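Local coordinates for putative endonuclease/exonuclease/phosphatase family protein (Bacteroides vulgatus ATCC 8482, PDB 3G6S), which probably hydrolyses phosphodiester bonds as a nuclease of the DNase I-like endonuclease/exonuclease/phosphatase family, at residues 129-134 and 160-165; 89-94 and 120-125; 164-169 and 229-234; 2-7 and 39-44. All coordinates share one frame; numbering follows the deposited sequence.

Contact 1: 129-134 and 160-165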
# COMPACT_ATOMS: atom_id res chain seq x y z
N GLY A 129 1.74 -12.20 -20.25
CA GLY A 129 3.18 -12.34 -20.12
C GLY A 129 3.86 -11.04 -19.68
O GLY A 129 5.08 -10.96 -19.62
N LYS A 130 3.05 -10.03 -19.36
CA LYS A 130 3.59 -8.75 -18.95
C LYS A 130 4.24 -8.78 -17.57
O LYS A 130 3.66 -9.31 -16.61
CB LYS A 130 2.49 -7.68 -18.95
CG LYS A 130 3.01 -6.29 -18.66
CD LYS A 130 3.96 -5.79 -19.73
CE LYS A 130 4.34 -4.33 -19.47
NZ LYS A 130 5.30 -3.76 -20.47
N ILE A 131 5.43 -8.21 -17.49
CA ILE A 131 6.20 -8.13 -16.25
C ILE A 131 6.09 -6.73 -15.66
O ILE A 131 6.15 -5.73 -16.37
CB ILE A 131 7.70 -8.45 -16.49
CG1 ILE A 131 7.90 -9.96 -16.63
CG2 ILE A 131 8.54 -7.95 -15.35
CD1 ILE A 131 7.42 -10.50 -17.93
N PHE A 132 5.89 -6.68 -14.35
CA PHE A 132 5.79 -5.41 -13.65
C PHE A 132 6.14 -5.58 -12.20
O PHE A 132 6.31 -6.70 -11.73
CB PHE A 132 4.39 -4.81 -13.76
CG PHE A 132 3.29 -5.71 -13.27
CD1 PHE A 132 2.77 -6.71 -14.09
CD2 PHE A 132 2.73 -5.50 -12.01
CE1 PHE A 132 1.69 -7.48 -13.67
CE2 PHE A 132 1.64 -6.27 -11.59
CZ PHE A 132 1.12 -7.27 -12.42
N MSE A 133 6.27 -4.48 -11.48
CA MSE A 133 6.62 -4.60 -10.10
C MSE A 133 5.68 -3.86 -9.19
O MSE A 133 5.12 -2.82 -9.54
CB MSE A 133 8.04 -4.10 -9.88
CG MSE A 133 8.51 -4.19 -8.45
SE MSE A 133 10.22 -3.38 -8.27
CE MSE A 133 10.88 -4.48 -6.84
N ALA A 134 5.49 -4.42 -8.00
CA ALA A 134 4.63 -3.82 -7.01
C ALA A 134 5.46 -3.63 -5.75
O ALA A 134 6.19 -4.53 -5.32
CB ALA A 134 3.45 -4.73 -6.72
N GLU A 160 16.68 -1.17 -9.55
CA GLU A 160 17.54 -2.33 -9.36
C GLU A 160 16.85 -3.61 -9.81
O GLU A 160 17.41 -4.39 -10.57
CB GLU A 160 17.94 -2.45 -7.89
CG GLU A 160 18.83 -3.65 -7.56
CD GLU A 160 19.00 -3.85 -6.06
OE1 GLU A 160 19.30 -2.85 -5.35
OE2 GLU A 160 18.84 -5.00 -5.59
N ILE A 161 15.63 -3.81 -9.34
CA ILE A 161 14.87 -5.01 -9.65
C ILE A 161 14.19 -5.08 -11.01
O ILE A 161 14.36 -6.05 -11.74
CB ILE A 161 13.77 -5.27 -8.59
CG1 ILE A 161 14.39 -5.77 -7.29
CG2 ILE A 161 12.77 -6.30 -9.10
CD1 ILE A 161 15.18 -4.72 -6.53
N VAL A 162 13.41 -4.06 -11.35
CA VAL A 162 12.70 -4.09 -12.62
C VAL A 162 13.17 -3.05 -13.63
O VAL A 162 12.65 -2.99 -14.75
CB VAL A 162 11.16 -3.95 -12.37
CG1 VAL A 162 10.75 -2.47 -12.33
CG2 VAL A 162 10.40 -4.69 -13.45
N GLY A 163 14.15 -2.25 -13.26
CA GLY A 163 14.67 -1.25 -14.18
C GLY A 163 13.65 -0.21 -14.61
O GLY A 163 13.09 0.49 -13.77
N GLU A 164 13.40 -0.13 -15.91
CA GLU A 164 12.45 0.83 -16.45
C GLU A 164 11.09 0.23 -16.81
O GLU A 164 10.28 0.85 -17.50
CB GLU A 164 13.04 1.52 -17.68
CG GLU A 164 13.71 0.56 -18.64
CD GLU A 164 14.20 1.25 -19.90
OE1 GLU A 164 14.86 2.31 -19.78
OE2 GLU A 164 13.94 0.72 -21.01
N ARG A 165 10.86 -1.00 -16.34
CA ARG A 165 9.60 -1.69 -16.59
C ARG A 165 8.55 -1.17 -15.59
O ARG A 165 8.91 -0.66 -14.52
CB ARG A 165 9.80 -3.20 -16.45
CG ARG A 165 10.57 -3.82 -17.61
CD ARG A 165 10.96 -5.27 -17.36
NE ARG A 165 12.06 -5.35 -16.40
CZ ARG A 165 12.60 -6.49 -15.96
NH1 ARG A 165 12.13 -7.67 -16.38
NH2 ARG A 165 13.61 -6.43 -15.09
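Met133 and Val162 bring the two backbones closest, CA to CA 6.6 Å, where strand 131-134 runs past the end of a helix and the type II' turn, Val162 to Arg165, that follows it. Met133, a selenomethionine, buries more of its own surface in the contact than any other residue. Its CG lies anti to the backbone N (chi1 -180°), and the chain continues outward until CE meets CG2 of Ile161 at 3.5 Å, the two side chains crossing at about a right angle. Closer to the strand, CB of Met133 rests against CB of Val162 at 4.0 Å. Toward the start of the strand, Ile131 and Arg165 lie side by side and point the same way, with Ile131 CG2 3.7 Å from Arg165 NH1. The arginine is steadied by its own turn: NE donates to Val162 O over 2.9 Å from above the carbonyl plane, while Arg165 N reaches the same oxygen from the opposite face, so that two N-H groups grip it. Trp120 of the adjoining strand touches both Met133 and Ile161. The packing belongs to a beta-alpha-beta crossover, strand 131-138, helix 144-161 and strand 167-172, which lays its helix against one sheet of the DNase I-like fold.

Contact 2: 89-94 and 120-125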
# COMPACT_ATOMS: atom_id res chain seq x y z
N GLU A 89 1.56 -14.36 -11.44
CA GLU A 89 2.57 -15.26 -10.89
C GLU A 89 3.68 -14.40 -10.30
O GLU A 89 4.03 -13.36 -10.85
CB GLU A 89 3.15 -16.13 -11.99
CG GLU A 89 4.09 -17.20 -11.47
CD GLU A 89 5.06 -17.66 -12.54
OE1 GLU A 89 4.61 -17.92 -13.68
OE2 GLU A 89 6.27 -17.78 -12.24
N VAL A 90 4.21 -14.83 -9.16
CA VAL A 90 5.28 -14.09 -8.50
C VAL A 90 6.63 -14.62 -8.94
O VAL A 90 7.00 -15.74 -8.59
CB VAL A 90 5.18 -14.22 -6.97
CG1 VAL A 90 6.39 -13.58 -6.32
CG2 VAL A 90 3.90 -13.56 -6.48
N LEU A 91 7.37 -13.83 -9.71
CA LEU A 91 8.69 -14.26 -10.17
C LEU A 91 9.69 -14.15 -9.04
O LEU A 91 10.58 -14.99 -8.87
CB LEU A 91 9.15 -13.42 -11.36
CG LEU A 91 8.31 -13.56 -12.63
CD1 LEU A 91 8.81 -12.59 -13.67
CD2 LEU A 91 8.39 -15.00 -13.13
N ASP A 92 9.54 -13.10 -8.24
CA ASP A 92 10.42 -12.88 -7.11
C ASP A 92 9.79 -11.86 -6.19
O ASP A 92 8.95 -11.07 -6.61
CB ASP A 92 11.79 -12.40 -7.60
CG ASP A 92 12.81 -12.34 -6.47
OD1 ASP A 92 12.59 -13.02 -5.44
OD2 ASP A 92 13.82 -11.63 -6.63
N SER A 93 10.19 -11.88 -4.93
CA SER A 93 9.62 -10.96 -3.96
C SER A 93 10.48 -10.92 -2.72
O SER A 93 11.24 -11.85 -2.45
CB SER A 93 8.21 -11.42 -3.58
OG SER A 93 8.24 -12.75 -3.12
N ASN A 94 10.36 -9.85 -1.96
CA ASN A 94 11.13 -9.73 -0.75
C ASN A 94 10.70 -8.49 0.04
O ASN A 94 9.78 -7.78 -0.36
CB ASN A 94 12.62 -9.65 -1.09
CG ASN A 94 13.49 -9.83 0.11
OD1 ASN A 94 13.43 -10.86 0.78
ND2 ASN A 94 14.31 -8.83 0.41
N TRP A 120 8.10 -5.88 -1.66
CA TRP A 120 7.97 -5.79 -3.11
C TRP A 120 7.84 -7.15 -3.76
O TRP A 120 8.13 -8.18 -3.15
CB TRP A 120 9.18 -5.08 -3.72
CG TRP A 120 10.48 -5.80 -3.52
CD1 TRP A 120 11.36 -5.61 -2.51
CD2 TRP A 120 11.03 -6.85 -4.35
NE1 TRP A 120 12.43 -6.48 -2.64
CE2 TRP A 120 12.25 -7.24 -3.76
CE3 TRP A 120 10.61 -7.48 -5.53
CZ2 TRP A 120 13.05 -8.25 -4.30
CZ3 TRP A 120 11.41 -8.49 -6.07
CH2 TRP A 120 12.63 -8.86 -5.45
N ALA A 121 7.43 -7.14 -5.02
CA ALA A 121 7.27 -8.37 -5.77
C ALA A 121 7.28 -8.11 -7.26
O ALA A 121 6.62 -7.18 -7.75
CB ALA A 121 5.98 -9.05 -5.37
N LYS A 122 8.04 -8.92 -7.98
CA LYS A 122 8.13 -8.81 -9.43
C LYS A 122 7.05 -9.78 -9.95
O LYS A 122 7.18 -11.00 -9.83
CB LYS A 122 9.53 -9.23 -9.85
CG LYS A 122 9.83 -9.20 -11.33
CD LYS A 122 11.28 -9.57 -11.58
CE LYS A 122 11.58 -9.74 -13.05
NZ LYS A 122 12.93 -10.31 -13.28
N PHE A 123 5.98 -9.22 -10.51
CA PHE A 123 4.85 -10.00 -11.03
C PHE A 123 4.91 -10.29 -12.51
O PHE A 123 5.70 -9.72 -13.24
CB PHE A 123 3.54 -9.26 -10.77
CG PHE A 123 3.06 -9.36 -9.36
CD1 PHE A 123 2.63 -10.57 -8.83
CD2 PHE A 123 2.99 -8.22 -8.56
CE1 PHE A 123 2.12 -10.65 -7.53
CE2 PHE A 123 2.49 -8.29 -7.26
CZ PHE A 123 2.05 -9.51 -6.75
N LYS A 124 4.04 -11.18 -12.95
CA LYS A 124 3.93 -11.51 -14.36
C LYS A 124 2.49 -11.84 -14.60
O LYS A 124 1.89 -12.62 -13.86
CB LYS A 124 4.78 -12.72 -14.74
CG LYS A 124 4.72 -13.00 -16.24
CD LYS A 124 4.52 -14.49 -16.57
CE LYS A 124 5.80 -15.29 -16.38
NZ LYS A 124 5.60 -16.72 -16.71
N ASP A 125 1.91 -11.23 -15.62
CA ASP A 125 0.52 -11.49 -15.94
C ASP A 125 0.50 -12.82 -16.67
O ASP A 125 0.95 -12.91 -17.82
CB ASP A 125 -0.02 -10.38 -16.85
CG ASP A 125 -1.51 -10.50 -17.08
OD1 ASP A 125 -2.26 -9.66 -16.54
OD2 ASP A 125 -1.93 -11.44 -17.80
O HOH W 1 15.17 -6.80 -1.01
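Glu89 through Asn94 pairs antiparallel with Trp120 through Lys124, and main-chain hydrogen bonds run along the whole seam. Glu89 N donates to Lys124 O, with a weak bond returning from Lys124 N to Glu89 O; at the far end Asn94 and Trp120 exchange N-H and C=O both ways. Between them Leu91 N reaches Lys122 O at 2.8 Å and Lys122 N reaches Asp92 O at 2.7 Å. Leu91 and Asp92 thus both face Lys122, a classic beta bulge that shifts the register by one residue in strand 88-97, an outermost strand of its six-stranded sheet.

The aromatic contacts centre on Trp120. Its CG sits between the backbone N and the carbonyl carbon (chi1 63°), and one face of the indole is covered by the backbone of the partner strand, Asn94 N over its centre and Ser93 CA in a CH-pi contact with the six-membered ring, 3.9 Å from its centroid. Asp92 OD2 comes in at the edge, 3.2 Å from CH2, its carboxylate nearly perpendicular to the ring. A water accepts from both Trp120 NE1 and Asn94 ND2. An alanine here would probably leave Ser93 CA without its aromatic face and that water with Asn94 ND2 as its remaining donor of the two.

On the other face of the sheet Val90 CG2 lies 3.6 Å from Phe123 CE1 in an apolar contact, and Ser93 CB touches Ala121 CB; Tyr83 meets the Phe123 ring edge-to-face. Glu89 and Lys124, side by side, form a long, weak salt bridge, OE1 to NZ 3.4 Å.

Contact 3: 164-169 and 229-234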
# COMPACT_ATOMS: atom_id res chain seq x y z
N GLU A 164 13.40 -0.13 -15.91
CA GLU A 164 12.45 0.83 -16.45
C GLU A 164 11.09 0.23 -16.81
O GLU A 164 10.28 0.85 -17.50
CB GLU A 164 13.04 1.52 -17.68
CG GLU A 164 13.71 0.56 -18.64
CD GLU A 164 14.20 1.25 -19.90
OE1 GLU A 164 14.86 2.31 -19.78
OE2 GLU A 164 13.94 0.72 -21.01
N ARG A 165 10.86 -1.00 -16.34
CA ARG A 165 9.60 -1.69 -16.59
C ARG A 165 8.55 -1.17 -15.59
O ARG A 165 8.91 -0.66 -14.52
CB ARG A 165 9.80 -3.20 -16.45
CG ARG A 165 10.57 -3.82 -17.61
CD ARG A 165 10.96 -5.27 -17.36
NE ARG A 165 12.06 -5.35 -16.40
CZ ARG A 165 12.60 -6.49 -15.96
NH1 ARG A 165 12.13 -7.67 -16.38
NH2 ARG A 165 13.61 -6.43 -15.09
N PRO A 166 7.26 -1.29 -15.93
CA PRO A 166 6.16 -0.83 -15.08
C PRO A 166 6.30 -1.22 -13.61
O PRO A 166 6.62 -2.37 -13.28
CB PRO A 166 4.93 -1.46 -15.74
CG PRO A 166 5.31 -1.52 -17.16
CD PRO A 166 6.73 -2.02 -17.09
N ALA A 167 6.05 -0.25 -12.74
CA ALA A 167 6.14 -0.43 -11.30
C ALA A 167 5.10 0.44 -10.61
O ALA A 167 4.82 1.56 -11.04
CB ALA A 167 7.52 -0.06 -10.81
N VAL A 168 4.53 -0.08 -9.53
CA VAL A 168 3.53 0.67 -8.80
C VAL A 168 3.85 0.59 -7.32
O VAL A 168 4.07 -0.49 -6.76
CB VAL A 168 2.13 0.12 -9.06
CG1 VAL A 168 1.10 0.97 -8.33
CG2 VAL A 168 1.86 0.09 -10.56
N VAL A 169 3.89 1.76 -6.70
CA VAL A 169 4.17 1.88 -5.29
C VAL A 169 2.93 2.34 -4.56
O VAL A 169 2.30 3.33 -4.94
CB VAL A 169 5.28 2.91 -5.02
CG1 VAL A 169 5.46 3.09 -3.51
CG2 VAL A 169 6.57 2.47 -5.69
N THR A 229 4.89 4.52 -12.50
CA THR A 229 5.88 4.98 -13.47
C THR A 229 5.16 5.61 -14.67
O THR A 229 4.03 5.24 -14.98
CB THR A 229 6.80 3.82 -13.88
OG1 THR A 229 6.03 2.63 -14.07
CG2 THR A 229 7.83 3.57 -12.77
N PRO A 230 5.80 6.58 -15.35
CA PRO A 230 5.21 7.28 -16.50
C PRO A 230 4.53 6.49 -17.62
O PRO A 230 3.67 7.03 -18.32
CB PRO A 230 6.37 8.15 -17.00
CG PRO A 230 7.58 7.37 -16.63
CD PRO A 230 7.25 6.84 -15.25
N GLN A 231 4.88 5.22 -17.76
CA GLN A 231 4.31 4.34 -18.79
C GLN A 231 2.90 3.85 -18.47
O GLN A 231 2.07 3.70 -19.37
CB GLN A 231 5.22 3.13 -18.97
CG GLN A 231 5.73 2.59 -17.64
CD GLN A 231 6.95 1.72 -17.80
OE1 GLN A 231 7.71 1.51 -16.85
NE2 GLN A 231 7.15 1.20 -19.00
N VAL A 232 2.61 3.59 -17.20
CA VAL A 232 1.29 3.11 -16.86
C VAL A 232 0.20 4.16 -17.06
O VAL A 232 0.41 5.35 -16.83
CB VAL A 232 1.26 2.51 -15.41
CG1 VAL A 232 2.47 2.96 -14.64
CG2 VAL A 232 -0.02 2.92 -14.70
N LEU A 233 -0.95 3.71 -17.53
CA LEU A 233 -2.09 4.58 -17.77
C LEU A 233 -3.09 4.47 -16.62
O LEU A 233 -3.58 3.39 -16.31
CB LEU A 233 -2.80 4.18 -19.06
CG LEU A 233 -4.15 4.88 -19.26
CD1 LEU A 233 -3.91 6.39 -19.45
CD2 LEU A 233 -4.87 4.31 -20.47
N VAL A 234 -3.38 5.60 -15.98
CA VAL A 234 -4.32 5.60 -14.88
C VAL A 234 -5.70 5.96 -15.38
O VAL A 234 -6.03 7.14 -15.50
CB VAL A 234 -3.93 6.61 -13.79
CG1 VAL A 234 -4.90 6.49 -12.62
CG2 VAL A 234 -2.49 6.36 -13.33
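Thr229 and Ala167 form the tight part of this contact. OG1 of Thr229 accepts from Ala167 N at 3.2 Å along a fairly straight N-H (158°), and a weak bond runs back from Thr229 N to Ala167 O at 3.3 Å. The hydroxyl is placed for this by a chi1 of 42°, which sets OG1 between the backbone N and the carbonyl carbon, while CG2 turns to the other side and packs 4.1 Å from Ala167 CB. Pro166 CA closes in on the same hydroxyl, 3.6 Å from OG1. All three residues are buried. Gln231 adds to this close packing: its side chain crosses the Pro166 ring at about a right angle, with CD 3.7 Å from Pro166 CG.

Toward solvent the contact thins out: the carboxylate of Glu164 leads away from the partner segment, and Arg165 also turns away, its NE bonded to Val162 O.

Thr229 follows strand 224-228, which already pairs with strand 167-172 through Val169 and Phe227, so the Thr229 hydroxyl and one weak main-chain bond prolong the contact just past the end of that strand. A type I turn from Thr229 to Val232 then takes the chain into strand 233-239 of the other sheet. Around this passage between the sheets, Val168 and Val232 both touch Leu258 of strand 254-260, Ala167 packs on Ile158 of helix 144-161, and Pro166 lies against Phe132.

Contact 4: 2-7 and 39-44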
# COMPACT_ATOMS: atom_id res chain seq x y z
N THR A 2 -2.64 -4.96 -20.77
CA THR A 2 -2.61 -5.52 -19.41
C THR A 2 -3.39 -4.64 -18.42
O THR A 2 -2.91 -3.58 -18.02
CB THR A 2 -1.14 -5.66 -18.91
OG1 THR A 2 -0.38 -6.42 -19.86
CG2 THR A 2 -1.09 -6.36 -17.56
N ASP A 3 -4.58 -5.08 -18.01
CA ASP A 3 -5.41 -4.32 -17.07
C ASP A 3 -5.31 -4.85 -15.65
O ASP A 3 -5.34 -6.07 -15.43
CB ASP A 3 -6.87 -4.35 -17.51
CG ASP A 3 -7.10 -3.59 -18.79
OD1 ASP A 3 -7.89 -4.08 -19.63
OD2 ASP A 3 -6.49 -2.50 -18.95
N VAL A 4 -5.21 -3.95 -14.68
CA VAL A 4 -5.11 -4.37 -13.29
C VAL A 4 -5.71 -3.36 -12.33
O VAL A 4 -5.35 -2.18 -12.35
CB VAL A 4 -3.63 -4.63 -12.91
CG1 VAL A 4 -2.80 -3.39 -13.14
CG2 VAL A 4 -3.53 -5.07 -11.47
N ARG A 5 -6.64 -3.81 -11.50
CA ARG A 5 -7.25 -2.93 -10.52
C ARG A 5 -6.40 -3.02 -9.25
O ARG A 5 -6.40 -4.02 -8.54
CB ARG A 5 -8.67 -3.36 -10.23
CG ARG A 5 -9.35 -2.50 -9.20
CD ARG A 5 -10.84 -2.72 -9.23
NE ARG A 5 -11.39 -2.31 -10.51
CZ ARG A 5 -12.63 -2.56 -10.91
NH1 ARG A 5 -13.45 -3.23 -10.12
NH2 ARG A 5 -13.04 -2.14 -12.10
N TRP A 6 -5.67 -1.94 -8.98
CA TRP A 6 -4.77 -1.86 -7.85
C TRP A 6 -5.43 -1.16 -6.66
O TRP A 6 -6.39 -0.40 -6.83
CB TRP A 6 -3.54 -1.07 -8.29
CG TRP A 6 -2.23 -1.57 -7.75
CD1 TRP A 6 -1.74 -1.42 -6.48
CD2 TRP A 6 -1.23 -2.25 -8.50
NE1 TRP A 6 -0.48 -1.97 -6.40
CE2 TRP A 6 -0.15 -2.51 -7.62
CE3 TRP A 6 -1.14 -2.70 -9.82
CZ2 TRP A 6 1.02 -3.16 -8.03
CZ3 TRP A 6 0.02 -3.35 -10.23
CH2 TRP A 6 1.08 -3.58 -9.33
N ALA A 7 -4.91 -1.41 -5.46
CA ALA A 7 -5.45 -0.76 -4.26
C ALA A 7 -4.48 -0.74 -3.09
O ALA A 7 -3.76 -1.71 -2.84
CB ALA A 7 -6.75 -1.45 -3.85
N LEU A 39 -10.57 -6.61 -6.48
CA LEU A 39 -9.21 -6.10 -6.44
C LEU A 39 -8.24 -7.16 -6.97
O LEU A 39 -8.31 -8.31 -6.59
CB LEU A 39 -8.88 -5.71 -4.99
CG LEU A 39 -9.17 -4.26 -4.61
CD1 LEU A 39 -10.46 -3.77 -5.26
CD2 LEU A 39 -9.25 -4.14 -3.10
N ASP A 40 -7.35 -6.75 -7.87
CA ASP A 40 -6.37 -7.66 -8.45
C ASP A 40 -5.13 -7.73 -7.58
O ASP A 40 -4.58 -8.80 -7.34
CB ASP A 40 -5.95 -7.21 -9.86
CG ASP A 40 -7.01 -7.47 -10.91
OD1 ASP A 40 -7.51 -8.62 -10.98
OD2 ASP A 40 -7.32 -6.54 -11.68
N ILE A 41 -4.68 -6.56 -7.14
CA ILE A 41 -3.49 -6.46 -6.30
C ILE A 41 -3.74 -5.43 -5.21
O ILE A 41 -4.21 -4.32 -5.50
CB ILE A 41 -2.26 -6.06 -7.12
CG1 ILE A 41 -1.94 -7.16 -8.11
CG2 ILE A 41 -1.08 -5.82 -6.20
CD1 ILE A 41 -0.84 -6.80 -9.08
N VAL A 42 -3.44 -5.80 -3.97
CA VAL A 42 -3.66 -4.91 -2.85
C VAL A 42 -2.45 -4.82 -1.94
O VAL A 42 -1.90 -5.84 -1.52
CB VAL A 42 -4.84 -5.40 -1.97
CG1 VAL A 42 -5.19 -4.35 -0.93
CG2 VAL A 42 -6.03 -5.74 -2.83
N GLY A 43 -2.02 -3.60 -1.64
CA GLY A 43 -0.91 -3.41 -0.73
C GLY A 43 -1.56 -2.88 0.53
O GLY A 43 -2.18 -1.82 0.49
N MSE A 44 -1.45 -3.60 1.64
CA MSE A 44 -2.08 -3.16 2.88
C MSE A 44 -1.06 -2.81 3.95
O MSE A 44 0.03 -3.38 3.98
CB MSE A 44 -3.01 -4.26 3.41
CG MSE A 44 -4.07 -4.68 2.42
SE MSE A 44 -5.07 -6.26 2.96
CE MSE A 44 -6.77 -5.45 3.34
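Trp6 and Ile41 lie side by side and point the same way from two parallel strands, whose axes run 9° apart. The two arms of Ile41 fit over one face of the indole: CG2 sits 3.7 Å from Trp6 CE2, toward the rim, while CD1 makes a CH-pi contact over the six-membered ring, 4.0 Å from its centroid. Val4 fills the flank, its CG1 at the edge of the indole in the ring plane and its CG2 against both Ile41 CD1 and Asp40 CB. An alanine in place of Trp6 would probably open a gap beside CG2 and CD1 of Ile41 and leave that side chain freer to turn.

On the opposite face of the sheet the small Ala7 makes room for a larger neighbour. Its CB meets Leu39 CD2 at 3.7 Å, and CD1, the other branch of Leu39, rests against Arg5 CD. Arg5 NE salt-bridges Asp257, and NH1 hydrogen-bonds to His37 O.

Asp40 locks the register at the start of the pairing. Its OD2 takes the N-H of Arg5 on the anti lone pair at 2.8 Å, almost straight at 176°, and OD1 forms a salt bridge with Lys87. Arg5 O in turn accepts from Asp40 N, with a weak bond from Ile41 N, and farther on Gly43 N donates to Ala7 O at 2.8 Å. Beyond the pair, Trp6 touches Ala134 and Ile41 touches Phe132, both in the facing sheet. Strand 2-10, helix 27-36 and strand 41-45 make a beta-alpha-beta crossover, and the aromatic packing here belongs to the core between the two sheets of the DNase I-like sandwich.

Overall arrangement
Contact 4 comes first along the chain, then contact 2, then contact 1, and contact 3 begins on the segment where contact 1 ends, sharing Glu164 and Arg165 with it. Contacts 1, 2 and 3 follow the six-stranded sheet through neighbouring strands 88-97, 117-125, 131-138 and 167-172; the centre of contact 1 lies about 9 Å from those of contacts 2 and 3. Contact 4 belongs to the seven-stranded sheet, its centre about 13 Å from those of contacts 2 and 3. Phe132, Ala134 and Val168 meet Trp6 across the interface, and contact 3 leads the chain from one sheet to the other, so together they join both halves of the sandwich.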